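Local coordinates for protein tryptophanyl-tRNA synthetase (Cryptosporidium parvum Iowa II, PDB 3HV0) that probably catalyses the ATP-dependent attachment of L-tryptophan to tRNA(Trp), releasing AMP and diphosphate, through the class I synthetase core contained in this fragment, at residues 53-57 against 94-98; 85-89 against 140-144. One frame throughout, in Å; residues are numbered along the deposited sequence.

Contact 1. Residues 53-57 against 94-98; sequences RNIFL and VPFLF
Val94 O is approached by two groups: it accepts the helical bond from Phe98 N at 3.2 Å, and the ring of Phe56 points an edge at it, with Phe56 CE1 4.0 Å from Val94 O. The latter is a ring-edge contact rather than a hydrogen bond. Near the same ring plane, Phe56 CZ comes within 4.0 Å of Pro95 CA, so the rim of Phe56 abuts the first turn of helix 93-106.

One face of Phe56 is taken by Phe98. The centroids of these two rings are 3.8 Å apart and their planes are inclined by 17°, which defines an offset, nearly parallel stack. Phe56 CD1 sits over the centre of the Phe98 ring, whereas Phe98 CD2 lies toward the rim of the Phe56 face; this unequal overlap is the evidence for displacement. The closest carbon pair is too short to trust, so the assignment rests on centroids and planes. A chi1 of -170° sets Phe98 CG opposite the backbone N and carries the ring from the helix toward Phe56. Beside the stack, Ile55 CG2 meets Val94 CG1 at 4.0 Å, the two side chains crossing at about a right angle.

The chain reaches this site through a Schellman motif at Asn54, identified by its positive phi (56°) and two bonds back into the last turn, which ends helix 49-52 just before strand 56-60. Phe51 adds an edge-to-face partner to Phe98, and Ile252 of the neighbouring strand 250-254 touches both stacked rings. The contact thus joins helix 93-106 to the sheet of the nucleotide-binding fold, and the side chain of Pro95 is about 6 Å from the bound tryptophan. Cohesion between the segments comes from dispersion and ring overlap, with the one approached carbonyl already engaged by its own helix.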
# COMPACT_ATOMS: atom_id res chain seq x y z
N ARG A 53 -27.10 -2.00 28.75
CA ARG A 53 -28.03 -1.19 27.96
C ARG A 53 -28.08 -1.66 26.49
O ARG A 53 -28.77 -1.05 25.68
CB ARG A 53 -27.62 0.29 28.01
CG ARG A 53 -27.24 0.85 29.39
CD ARG A 53 -28.42 1.33 30.16
NE ARG A 53 -28.09 1.74 31.53
CZ ARG A 53 -27.60 2.93 31.88
NH1 ARG A 53 -27.33 3.87 30.96
NH2 ARG A 53 -27.37 3.18 33.17
N ASN A 54 -27.34 -2.71 26.16
CA ASN A 54 -27.23 -3.24 24.78
C ASN A 54 -26.77 -2.21 23.75
O ASN A 54 -27.28 -2.13 22.62
CB ASN A 54 -28.55 -3.91 24.32
CG ASN A 54 -29.04 -4.98 25.31
OD1 ASN A 54 -28.31 -5.89 25.68
ND2 ASN A 54 -30.29 -4.85 25.74
N ILE A 55 -25.78 -1.42 24.15
CA ILE A 55 -25.14 -0.44 23.28
C ILE A 55 -24.06 -1.18 22.51
O ILE A 55 -23.89 -0.98 21.31
CB ILE A 55 -24.47 0.72 24.07
CG1 ILE A 55 -25.49 1.46 24.95
CG2 ILE A 55 -23.77 1.70 23.11
CD1 ILE A 55 -26.38 2.42 24.21
N PHE A 56 -23.28 -1.99 23.22
CA PHE A 56 -22.52 -3.07 22.62
C PHE A 56 -23.39 -4.30 22.77
O PHE A 56 -23.51 -4.85 23.88
CB PHE A 56 -21.15 -3.27 23.29
CG PHE A 56 -20.08 -2.37 22.75
CD1 PHE A 56 -19.88 -1.10 23.27
CD2 PHE A 56 -19.31 -2.78 21.67
CE1 PHE A 56 -18.90 -0.27 22.73
CE2 PHE A 56 -18.33 -1.95 21.14
CZ PHE A 56 -18.12 -0.70 21.68
N LEU A 57 -24.04 -4.69 21.68
CA LEU A 57 -25.06 -5.74 21.71
C LEU A 57 -24.64 -7.04 21.03
O LEU A 57 -25.29 -8.06 21.21
CB LEU A 57 -26.36 -5.25 21.08
CG LEU A 57 -26.38 -4.54 19.72
CD1 LEU A 57 -25.12 -4.69 18.90
CD2 LEU A 57 -27.56 -4.99 18.89
N VAL A 94 -17.93 6.52 21.88
CA VAL A 94 -18.59 5.31 22.34
C VAL A 94 -17.65 4.08 22.22
O VAL A 94 -17.41 3.39 23.21
CB VAL A 94 -19.97 5.09 21.65
CG1 VAL A 94 -20.47 3.64 21.81
CG2 VAL A 94 -20.99 6.11 22.21
N PRO A 95 -17.07 3.84 21.05
CA PRO A 95 -16.14 2.71 21.05
C PRO A 95 -14.85 2.95 21.85
O PRO A 95 -14.34 2.01 22.45
CB PRO A 95 -15.81 2.53 19.56
CG PRO A 95 -16.91 3.19 18.85
CD PRO A 95 -17.27 4.37 19.69
N PHE A 96 -14.35 4.18 21.89
CA PHE A 96 -13.11 4.50 22.61
C PHE A 96 -13.26 4.40 24.14
O PHE A 96 -12.41 3.79 24.80
CB PHE A 96 -12.56 5.87 22.18
CG PHE A 96 -11.85 5.83 20.86
CD1 PHE A 96 -10.58 5.31 20.76
CD2 PHE A 96 -12.48 6.24 19.70
CE1 PHE A 96 -9.94 5.22 19.55
CE2 PHE A 96 -11.84 6.17 18.49
CZ PHE A 96 -10.58 5.66 18.41
N LEU A 97 -14.33 4.97 24.68
CA LEU A 97 -14.63 4.84 26.11
C LEU A 97 -14.81 3.37 26.51
O LEU A 97 -14.37 2.94 27.57
CB LEU A 97 -15.88 5.65 26.50
CG LEU A 97 -15.81 7.19 26.52
CD1 LEU A 97 -17.09 7.77 27.14
CD2 LEU A 97 -14.58 7.73 27.23
N PHE A 98 -15.42 2.58 25.63
CA PHE A 98 -15.61 1.15 25.89
C PHE A 98 -14.29 0.35 25.90
O PHE A 98 -14.06 -0.49 26.77
CB PHE A 98 -16.56 0.56 24.88
CG PHE A 98 -16.99 -0.82 25.20
CD1 PHE A 98 -17.82 -1.05 26.29
CD2 PHE A 98 -16.56 -1.89 24.44
CE1 PHE A 98 -18.22 -2.33 26.61
CE2 PHE A 98 -16.96 -3.17 24.72
CZ PHE A 98 -17.80 -3.40 25.82

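Contact 2. Residues 85-89 against 140-144; sequences SESLH and KDIIA
The backbone around Ser87 and Leu88 runs extended past one side of helix 128-143 near its C-terminal end, coming closest at Leu88 and Asp141, whose CA atoms are 6.9 Å apart.

Asp141 carries the polar link: Leu88 N donates to Asp141 OD1 at 3.2 Å with an N-H...O angle of 158°. The donor stands 35° out of the carboxylate plane, so the bond is fairly straight at hydrogen but meets the acceptor from above its plane. Asp141 CG lies anti to its carbonyl carbon (chi1 -63°), and from there OD1 reaches the loop. Ser87 OG is also near, 3.6 Å from Asp141 OD1, but is not bonded to it; its weak partner is Asn279 OD1. The other oxygen, Asp141 OD2, forms a salt bridge with Arg366 of helix 344-367.

Apolar atoms close the other part of the interface, with Leu88 CD2 lying 4.0 Å from Ile142 CG1 and the two side chains crossing almost perpendicularly. Within the loop, Ser85 OG donates to Ser87 O at 2.6 Å, which ties Ser85 to the carbonyl just before Leu88, and also bonds Arg81.

This loop leads into the sequence HVGH beginning at His89, the counterpart of the class I HIGH signature. One buried carboxylate therefore ties that approach to two helices: its OD1 is used by a loop amide and its OD2 by a guanidinium, which would probably stabilise the negative charge.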
# COMPACT_ATOMS: atom_id res chain seq x y z
N SER A 85 -12.62 14.90 10.23
CA SER A 85 -12.87 16.18 10.91
C SER A 85 -11.79 16.37 11.95
O SER A 85 -11.20 15.40 12.43
CB SER A 85 -14.25 16.18 11.59
OG SER A 85 -14.27 15.31 12.72
N GLU A 86 -11.54 17.62 12.31
CA GLU A 86 -10.47 17.96 13.24
C GLU A 86 -10.77 17.48 14.65
O GLU A 86 -9.83 17.15 15.40
CB GLU A 86 -10.19 19.45 13.24
CG GLU A 86 -8.77 19.77 13.70
CD GLU A 86 -8.46 21.24 13.71
OE1 GLU A 86 -8.20 21.80 12.61
OE2 GLU A 86 -8.44 21.83 14.82
N SER A 87 -12.05 17.42 15.02
CA SER A 87 -12.46 16.92 16.32
C SER A 87 -13.39 15.70 16.23
O SER A 87 -14.13 15.53 15.27
CB SER A 87 -13.13 18.02 17.12
OG SER A 87 -13.32 17.60 18.46
N LEU A 88 -13.32 14.84 17.23
CA LEU A 88 -14.19 13.67 17.29
C LEU A 88 -15.59 14.09 17.72
O LEU A 88 -15.74 14.98 18.56
CB LEU A 88 -13.63 12.64 18.28
CG LEU A 88 -12.70 11.58 17.65
CD1 LEU A 88 -11.57 12.19 16.81
CD2 LEU A 88 -12.14 10.66 18.73
N HIS A 89 -16.62 13.47 17.12
CA HIS A 89 -18.00 13.62 17.62
C HIS A 89 -18.07 12.89 18.95
O HIS A 89 -17.22 12.05 19.26
CB HIS A 89 -19.06 13.02 16.68
CG HIS A 89 -18.98 13.50 15.26
ND1 HIS A 89 -18.96 12.64 14.18
CD2 HIS A 89 -18.92 14.75 14.74
CE1 HIS A 89 -18.90 13.33 13.06
NE2 HIS A 89 -18.87 14.62 13.37
N LYS A 140 -5.05 13.41 20.07
CA LYS A 140 -5.19 14.12 21.34
C LYS A 140 -6.54 13.83 22.00
O LYS A 140 -6.61 13.58 23.22
CB LYS A 140 -5.03 15.64 21.13
CG LYS A 140 -3.66 16.08 20.64
CD LYS A 140 -3.64 17.57 20.29
CE LYS A 140 -2.20 18.08 20.28
NZ LYS A 140 -2.06 19.49 19.81
N ASP A 141 -7.60 13.88 21.21
CA ASP A 141 -8.92 13.52 21.71
C ASP A 141 -8.91 12.06 22.16
O ASP A 141 -9.56 11.70 23.13
CB ASP A 141 -9.99 13.65 20.63
CG ASP A 141 -10.16 15.06 20.12
OD1 ASP A 141 -10.63 15.20 18.96
OD2 ASP A 141 -9.87 16.02 20.86
N ILE A 142 -8.21 11.21 21.40
CA ILE A 142 -8.19 9.79 21.72
C ILE A 142 -7.44 9.57 23.03
O ILE A 142 -7.95 8.89 23.92
CB ILE A 142 -7.62 8.94 20.57
CG1 ILE A 142 -8.65 8.90 19.43
CG2 ILE A 142 -7.30 7.51 21.04
CD1 ILE A 142 -8.14 8.35 18.13
N ILE A 143 -6.27 10.18 23.16
CA ILE A 143 -5.46 10.06 24.39
C ILE A 143 -6.19 10.66 25.60
O ILE A 143 -6.03 10.19 26.74
CB ILE A 143 -4.07 10.72 24.23
CG1 ILE A 143 -3.25 9.95 23.20
CG2 ILE A 143 -3.32 10.78 25.55
CD1 ILE A 143 -2.15 10.77 22.57
N ALA A 144 -7.00 11.69 25.35
CA ALA A 144 -7.80 12.33 26.40
C ALA A 144 -8.83 11.40 27.07
O ALA A 144 -9.41 11.78 28.06
CB ALA A 144 -8.49 13.60 25.86

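Both contacts are buried, but contact 1 lies deeper, its centre about 8 Å from the centre of the chain, against about 12 Å for contact 2. Their centres are about 17 Å apart, and they meet directly where Phe96 CZ packs 3.6 Å from Ile142 CD1. Helix 93-106 connects them: contact 1 fixes one side of its first turns to the sheet, while contact 2 holds the loop that leads into it against helix 128-143. Their chemistry follows place: aromatic and aliphatic surfaces meet beside the strands, whereas the loop offers one amide to a carboxylate of helix 128-143 that also pairs with Arg366 of helix 344-367.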